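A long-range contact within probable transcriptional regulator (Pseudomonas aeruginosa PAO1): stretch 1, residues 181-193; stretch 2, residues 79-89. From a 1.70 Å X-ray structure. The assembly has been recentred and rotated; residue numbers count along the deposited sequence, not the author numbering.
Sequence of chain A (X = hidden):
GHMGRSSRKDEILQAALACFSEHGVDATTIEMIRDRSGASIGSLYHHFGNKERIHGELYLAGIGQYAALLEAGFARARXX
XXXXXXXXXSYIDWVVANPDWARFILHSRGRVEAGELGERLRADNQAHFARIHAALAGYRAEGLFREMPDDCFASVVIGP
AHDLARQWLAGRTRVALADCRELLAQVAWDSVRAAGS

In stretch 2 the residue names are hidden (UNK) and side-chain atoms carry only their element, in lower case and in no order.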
# COMPACT_ATOMS: atom_id res chain seq x y z
N ARG A 181 3.38 -0.61 -17.62
CA ARG A 181 4.80 -0.39 -17.28
C ARG A 181 5.35 0.92 -17.84
O ARG A 181 5.92 1.74 -17.07
CB ARG A 181 5.66 -1.59 -17.74
CG ARG A 181 7.17 -1.37 -17.59
CD ARG A 181 7.80 -2.45 -18.41
NE ARG A 181 9.16 -2.78 -18.07
CZ ARG A 181 10.23 -2.31 -18.71
NH1 ARG A 181 10.13 -1.38 -19.70
NH2 ARG A 181 11.41 -2.75 -18.37
N GLU A 182 5.20 1.15 -19.15
CA GLU A 182 5.75 2.38 -19.78
C GLU A 182 5.06 3.63 -19.23
O GLU A 182 5.74 4.61 -18.87
CB GLU A 182 5.70 2.35 -21.33
CG GLU A 182 6.29 3.64 -22.00
CD GLU A 182 7.77 3.82 -21.69
OE1 GLU A 182 8.44 2.80 -21.36
OE2 GLU A 182 8.27 4.97 -21.79
N LEU A 183 3.74 3.59 -19.11
CA LEU A 183 3.03 4.72 -18.57
C LEU A 183 3.54 5.11 -17.17
O LEU A 183 3.85 6.30 -16.96
CB LEU A 183 1.55 4.39 -18.50
CG LEU A 183 0.68 5.51 -17.98
CD1 LEU A 183 0.71 6.70 -18.94
CD2 LEU A 183 -0.71 4.92 -17.79
N LEU A 184 3.67 4.13 -16.27
CA LEU A 184 4.04 4.44 -14.87
C LEU A 184 5.50 4.95 -14.82
O LEU A 184 5.81 5.89 -14.09
CB LEU A 184 3.83 3.23 -13.97
CG LEU A 184 2.33 2.91 -13.69
CD1 LEU A 184 2.10 1.90 -12.62
CD2 LEU A 184 1.52 4.18 -13.38
N ALA A 185 6.38 4.38 -15.66
CA ALA A 185 7.78 4.87 -15.72
C ALA A 185 7.81 6.32 -16.21
O ALA A 185 8.52 7.16 -15.66
CB ALA A 185 8.61 3.99 -16.66
N GLN A 186 7.05 6.59 -17.29
CA GLN A 186 7.01 7.92 -17.88
C GLN A 186 6.43 8.93 -16.89
O GLN A 186 6.97 10.03 -16.72
CB GLN A 186 6.14 7.90 -19.13
CG GLN A 186 6.19 9.26 -19.78
CD GLN A 186 7.56 9.61 -20.32
OE1 GLN A 186 8.20 8.77 -20.99
NE2 GLN A 186 8.04 10.83 -20.01
N VAL A 187 5.34 8.58 -16.22
CA VAL A 187 4.72 9.46 -15.27
C VAL A 187 5.65 9.73 -14.10
O VAL A 187 5.72 10.85 -13.63
CB VAL A 187 3.45 8.90 -14.73
CG1 VAL A 187 3.00 9.73 -13.51
CG2 VAL A 187 2.35 8.87 -15.89
N ALA A 188 6.38 8.72 -13.64
CA ALA A 188 7.31 8.92 -12.48
C ALA A 188 8.32 10.03 -12.89
O ALA A 188 8.57 10.98 -12.11
CB ALA A 188 8.05 7.61 -12.16
N TRP A 189 8.93 9.88 -14.04
CA TRP A 189 9.94 10.86 -14.52
C TRP A 189 9.28 12.22 -14.66
O TRP A 189 9.74 13.24 -14.13
CB TRP A 189 10.54 10.43 -15.86
CG TRP A 189 11.40 11.45 -16.49
CD1 TRP A 189 11.27 11.92 -17.76
CD2 TRP A 189 12.51 12.16 -15.90
NE1 TRP A 189 12.23 12.88 -18.04
CE2 TRP A 189 13.01 13.04 -16.91
CE3 TRP A 189 13.15 12.12 -14.66
CZ2 TRP A 189 14.10 13.89 -16.70
CZ3 TRP A 189 14.25 12.98 -14.47
CH2 TRP A 189 14.70 13.85 -15.47
N ASP A 190 8.12 12.26 -15.36
CA ASP A 190 7.46 13.55 -15.51
C ASP A 190 7.02 14.22 -14.19
O ASP A 190 6.98 15.47 -14.12
CB ASP A 190 6.27 13.40 -16.49
CG ASP A 190 6.73 13.30 -17.90
OD1 ASP A 190 7.78 13.87 -18.26
OD2 ASP A 190 5.99 12.69 -18.71
N SER A 191 6.74 13.40 -13.17
CA SER A 191 6.27 13.89 -11.89
C SER A 191 7.40 14.51 -11.10
O SER A 191 7.16 15.45 -10.37
CB SER A 191 5.63 12.79 -11.06
OG SER A 191 4.46 12.33 -11.71
N VAL A 192 8.62 13.99 -11.25
CA VAL A 192 9.71 14.49 -10.39
C VAL A 192 10.70 15.36 -11.12
O VAL A 192 11.50 16.06 -10.44
CB VAL A 192 10.49 13.36 -9.66
CG1 VAL A 192 9.61 12.60 -8.67
CG2 VAL A 192 11.11 12.40 -10.69
N ARG A 193 10.68 15.39 -12.44
CA ARG A 193 11.67 16.21 -13.16
C ARG A 193 11.41 17.72 -12.97
O ARG A 193 10.27 18.14 -12.70
CB ARG A 193 11.77 15.85 -14.63
CG ARG A 193 10.55 16.24 -15.45
CD ARG A 193 10.73 15.63 -16.80
NE ARG A 193 9.59 15.95 -17.66
CZ ARG A 193 9.53 17.05 -18.42
NH1 ARG A 193 10.53 17.93 -18.43
NH2 ARG A 193 8.44 17.27 -19.16
N UNK A 79 21.39 8.58 -17.45
CA UNK A 79 20.70 9.86 -17.16
C UNK A 79 19.83 9.79 -15.93
O UNK A 79 19.47 8.69 -15.45
o UNK A 79 18.73 9.34 -18.50
c UNK A 79 19.81 10.26 -18.34
N UNK A 80 19.46 10.97 -15.44
CA UNK A 80 18.55 11.07 -14.29
C UNK A 80 17.24 10.38 -14.70
O UNK A 80 16.66 9.66 -13.91
c UNK A 80 18.27 12.52 -13.97
N UNK A 81 16.82 10.64 -15.94
CA UNK A 81 15.57 10.03 -16.42
C UNK A 81 15.62 8.49 -16.34
O UNK A 81 14.73 7.83 -15.76
c UNK A 81 15.30 10.45 -17.86
c UNK A 81 14.02 9.84 -18.41
o UNK A 81 14.45 11.00 -20.46
o UNK A 81 12.68 9.72 -20.36
c UNK A 81 13.69 10.23 -19.83
N UNK A 82 16.67 7.89 -16.89
CA UNK A 82 16.81 6.43 -16.75
C UNK A 82 16.88 5.95 -15.30
O UNK A 82 16.35 4.89 -14.92
o UNK A 82 18.76 5.07 -21.04
o UNK A 82 19.85 4.61 -19.19
c UNK A 82 17.85 6.00 -19.04
c UNK A 82 18.03 5.95 -17.52
c UNK A 82 18.89 5.15 -19.80
N UNK A 83 17.54 6.72 -14.43
CA UNK A 83 17.66 6.32 -13.03
C UNK A 83 16.28 6.25 -12.34
O UNK A 83 15.97 5.32 -11.62
c UNK A 83 18.69 7.28 -12.33
c UNK A 83 18.88 6.87 -10.86
o UNK A 83 19.94 7.21 -13.02
N UNK A 84 15.45 7.25 -12.60
CA UNK A 84 14.12 7.30 -12.07
C UNK A 84 13.27 6.16 -12.66
O UNK A 84 12.64 5.40 -11.94
c UNK A 84 13.48 8.66 -12.37
c UNK A 84 14.15 9.72 -11.47
c UNK A 84 12.01 8.64 -12.02
N UNK A 85 13.36 6.02 -13.98
CA UNK A 85 12.56 4.94 -14.65
C UNK A 85 12.90 3.58 -14.07
O UNK A 85 12.01 2.75 -13.92
n UNK A 85 10.21 5.57 -19.74
c UNK A 85 12.71 6.06 -18.38
c UNK A 85 12.19 6.09 -16.95
n UNK A 85 12.32 4.82 -19.05
c UNK A 85 11.13 4.60 -19.63
c UNK A 85 12.82 4.91 -16.14
n UNK A 85 10.89 3.40 -20.17
N UNK A 86 14.18 3.32 -13.78
CA UNK A 86 14.67 2.06 -13.23
C UNK A 86 13.98 1.69 -11.94
O UNK A 86 13.68 0.53 -11.72
c UNK A 86 18.21 1.24 -11.97
c UNK A 86 16.85 -0.22 -13.55
c UNK A 86 16.21 2.15 -13.06
c UNK A 86 16.81 0.87 -12.47
N UNK A 87 13.74 2.67 -11.03
CA UNK A 87 13.04 2.36 -9.79
C UNK A 87 11.66 1.77 -10.10
O UNK A 87 11.22 0.87 -9.40
c UNK A 87 14.03 5.67 -7.94
c UNK A 87 14.21 4.23 -8.46
c UNK A 87 12.87 3.63 -8.97
c UNK A 87 14.78 3.37 -7.33
N UNK A 88 11.03 2.28 -11.14
CA UNK A 88 9.67 1.84 -11.49
C UNK A 88 9.66 0.55 -12.29
O UNK A 88 9.00 -0.41 -11.89
c UNK A 88 7.47 2.41 -12.74
c UNK A 88 8.74 4.16 -11.34
c UNK A 88 8.93 2.91 -12.26
N UNK A 89 10.41 0.52 -13.40
CA UNK A 89 10.38 -0.76 -14.23
C UNK A 89 10.88 -1.96 -13.43
O UNK A 89 10.40 -3.06 -13.64
c UNK A 89 10.66 0.55 -16.32
o UNK A 89 12.56 -0.40 -15.20
c UNK A 89 11.18 -0.62 -15.52
O HOH W 1 10.48 8.40 -19.57
O HOH W 2 10.69 11.49 -21.44
O HOH W 3 13.16 14.24 -20.49

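Position 79 has one side-chain carbon followed by one oxygen. It does not touch stretch 1. The oxygen accepts from the backbone N of position 82 at 3.0 Å, an N-cap. This is Ser-79.

Position 80 has a single side-chain carbon, CB, 4.1 Å from Trp-189 CZ3. This is Ala-80.

Position 81 has an unbranched run of three carbons, the third carrying two oxygens. One of its carbons lies over a face of the Trp-189 indole. This is Glu-81. Its CG is 3.5 Å from Trp-189 CD1, in a CH-pi contact.

Position 82 also has three carbons ending in two oxygens. Its CA-to-CB bond points away from stretch 1, and nothing there is in contact. This is Glu-82.

Position 83 has one carbon carrying an oxygen and a carbon. It is out of reach of stretch 1. The oxygen donates to Ser-79 O at 2.9 Å. This is Thr-83.

Position 84 has three carbons, forked at the first, and no polar atom. Its CA-to-CB bond points toward stretch 1, and its carbons touch Ala-188, Trp-189 and Val-192. This is Val-84. Its CG1 is 4.1 Å from Ala-188 CB and 4.1 Å from Val-192 CG2.

Position 85 has three carbons, a nitrogen, then a carbon carrying two more nitrogens. The end of the chain reaches the Glu-182 carboxylate and lies against Ala-185. This guanidinium identifies Arg-85. Its NH1 donates to Glu-182 OE2 at 2.9 Å and its NH2 to Glu-182 OE1 at 2.8 Å, forming a salt bridge. Ala-185 CB sits over one face of the group, 3.8 Å from Arg-85 NH1.

Position 86 has four carbons forked at the second and its CA-to-CB bond points away. This is Leu-86. Position 87 has the same atoms, out of reach of stretch 1. This is Leu-87.

Position 88 has three carbons forked at the first. They meet Leu-184, Ala-185 and Ala-188. This is Val-88, with CG2 3.6 Å from Ala-188 CB.

Position 89 has one carbon carrying an oxygen and a carbon. It touches Arg-181 and Ala-185. This is Thr-89. Its CB lies over one face of the Arg-181 guanidinium, 3.6 Å from Arg-181 NH2, and its CG2 is 4.0 Å from Ala-185 CB.

The two helices cross at 133°, with axes 8.5 Å apart at their closest. Val-84 and Val-88 pack against the small side chains of Ala-185 and Ala-188. Polar groups add to the apolar packing. Water 1 accepts from Arg-85 NH1 at 2.8 Å and donates to Glu-81 OE2 and Gln-186 OE1, both at 2.7 Å. It therefore links the two helices beside the salt bridge.

Stretch 2 (79-89) SAEETVRLLVT
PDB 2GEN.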